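Local coordinates for alpha-amylase/trypsin inhibitor (Eleusine coracana, PDB 1B1U), which inhibits both trypsin-like serine proteases and alpha-amylase and may protect ragi seeds against hydrolytic enzymes, at residues Val60-Met64 with Asp65-Thr69. Numbering follows the deposited sequence.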
loop_
_atom_site.group_PDB
_atom_site.type_symbol
_atom_site.label_atom_id
_atom_site.label_comp_id
_atom_site.label_asym_id
_atom_site.label_seq_id
_atom_site.Cartn_x
_atom_site.Cartn_y
_atom_site.Cartn_z
ATOM N N VAL A 60 -0.313 -0.190 -4.376
ATOM C CA VAL A 60 -0.794 0.708 -3.333
ATOM C C VAL A 60 -2.286 0.960 -3.555
ATOM O O VAL A 60 -3.064 0.916 -2.610
ATOM C CB VAL A 60 -0.007 2.052 -3.331
ATOM C CG1 VAL A 60 -0.683 3.075 -2.413
ATOM C CG2 VAL A 60 1.412 1.802 -2.846
ATOM N N ARG A 61 -2.674 1.206 -4.803
ATOM C CA ARG A 61 -4.084 1.428 -5.134
ATOM C C ARG A 61 -4.900 0.217 -4.707
ATOM O O ARG A 61 -6.011 0.351 -4.189
ATOM C CB ARG A 61 -4.260 1.649 -6.640
ATOM C CG ARG A 61 -5.644 2.152 -7.048
ATOM C CD ARG A 61 -5.959 1.812 -8.512
ATOM N NE ARG A 61 -5.881 0.378 -8.762
ATOM C CZ ARG A 61 -6.800 -0.482 -8.346
ATOM N NH1 ARG A 61 -7.849 -0.044 -7.677
ATOM N NH2 ARG A 61 -6.665 -1.780 -8.565
ATOM N N ILE A 62 -4.344 -0.971 -4.914
ATOM C CA ILE A 62 -5.048 -2.195 -4.543
ATOM C C ILE A 62 -5.229 -2.257 -3.031
ATOM O O ILE A 62 -6.219 -2.798 -2.535
ATOM C CB ILE A 62 -4.279 -3.473 -4.988
ATOM C CG1 ILE A 62 -3.967 -3.435 -6.487
ATOM C CG2 ILE A 62 -5.103 -4.701 -4.658
ATOM C CD1 ILE A 62 -3.154 -4.652 -6.981
ATOM N N LEU A 63 -4.252 -1.722 -2.299
ATOM C CA LEU A 63 -4.307 -1.713 -0.838
ATOM C C LEU A 63 -5.497 -0.876 -0.407
ATOM O O LEU A 63 -6.259 -1.260 0.478
ATOM C CB LEU A 63 -3.024 -1.107 -0.254
ATOM C CG LEU A 63 -2.953 -0.789 1.246
ATOM C CD1 LEU A 63 -3.180 -2.053 2.095
ATOM C CD2 LEU A 63 -1.589 -0.170 1.540
ATOM N N MET A 64 -5.645 0.275 -1.040
ATOM C CA MET A 64 -6.737 1.166 -0.709
ATOM C C MET A 64 -8.097 0.658 -1.181
ATOM O O MET A 64 -8.952 0.269 -0.388
ATOM C CB MET A 64 -6.482 2.536 -1.329
ATOM C CG MET A 64 -5.030 2.987 -1.299
ATOM S SD MET A 64 -4.822 4.582 -2.070
ATOM C CE MET A 64 -3.617 4.237 -3.237
ATOM N N ASP A 65 -8.253 0.629 -2.498
ATOM C CA ASP A 65 -9.498 0.256 -3.152
ATOM C C ASP A 65 -9.800 -1.195 -3.505
ATOM O O ASP A 65 -10.961 -1.588 -3.541
ATOM C CB ASP A 65 -9.629 1.141 -4.382
ATOM C CG ASP A 65 -9.320 2.586 -4.062
ATOM O OD1 ASP A 65 -9.449 2.940 -2.873
ATOM O OD2 ASP A 65 -8.950 3.363 -4.968
ATOM N N GLY A 66 -8.785 -1.990 -3.797
ATOM C CA GLY A 66 -9.059 -3.383 -4.097
ATOM C C GLY A 66 -8.949 -3.847 -5.534
ATOM O O GLY A 66 -8.671 -3.082 -6.463
ATOM N N VAL A 67 -9.184 -5.139 -5.714
ATOM C CA VAL A 67 -9.100 -5.726 -7.040
ATOM C C VAL A 67 -9.672 -7.149 -7.066
ATOM O O VAL A 67 -9.783 -7.820 -6.028
ATOM C CB VAL A 67 -7.604 -5.702 -7.527
ATOM C CG1 VAL A 67 -6.925 -7.032 -7.257
ATOM C CG2 VAL A 67 -7.532 -5.323 -8.996
ATOM N N VAL A 68 -10.074 -7.583 -8.258
ATOM C CA VAL A 68 -10.602 -8.929 -8.454
ATOM C C VAL A 68 -9.489 -9.725 -9.134
ATOM O O VAL A 68 -8.995 -9.332 -10.187
ATOM C CB VAL A 68 -11.884 -8.963 -9.386
ATOM C CG1 VAL A 68 -12.702 -10.205 -9.093
ATOM C CG2 VAL A 68 -12.744 -7.735 -9.185
ATOM N N THR A 69 -9.075 -10.820 -8.510
ATOM C CA THR A 69 -8.037 -11.685 -9.066
ATOM C C THR A 69 -8.622 -12.298 -10.336
ATOM O O THR A 69 -9.838 -12.407 -10.463
ATOM C CB THR A 69 -7.685 -12.829 -8.072
ATOM O OG1 THR A 69 -7.198 -12.265 -6.851
ATOM C CG2 THR A 69 -6.628 -13.758 -8.649
#
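The guanidinium of Arg61 swings out from the flank of the helix's last turn to the backbone carbonyl of Gly66, gripping it with two N-H groups of unequal worth. NH2 makes the better bond to Gly66 O, at 3.2 Å and tilted out of the carbonyl plane; NH1 adds a weak one. CG of Arg61 stands anti to the backbone N, and a bend at chi3 (58°) swings the guanidinium round to Gly66 O. Val67 CG2 then lies in the guanidinium plane at its edge, 3.7 Å from NH2, the two side chains crossing at about a right angle. Glu58, a turn earlier on the helix, forms a salt bridge with the same NH2 and probably helps to place the group. An alanine in place of Arg61 would probably leave Glu58 without its charge partner and Gly66 O without both side-chain donors. The Asp65 carboxylate is turned 49° from the guanidinium plane, and its OD2 stays 4.5 Å from Arg61 NH1, too far for a salt bridge. The tie between these two residues is instead the helical bond from Asp65 N to Arg61 O (2.8 Å). Gly66 leaves the helix with positive phi (107°), where a side chain would be jammed against the preceding carbonyl oxygen, and its CA makes a CA-H...O contact with Ile62 O. Beyond the turn, Val67 points toward the helix, and its CB meets Ile62 CG2 at 3.9 Å; Val67 also touches Pro8. Residues 60-69 thus form a glycine-ended helix C-terminus, carrying the chain from helix 53-64 into the small antiparallel sheet of this cereal inhibitor, where Val67 of strand 67-68 bonds through its backbone to Glu75 of strand 74-75, while Ile62 and Leu63 bond likewise to Arg77 and Leu78.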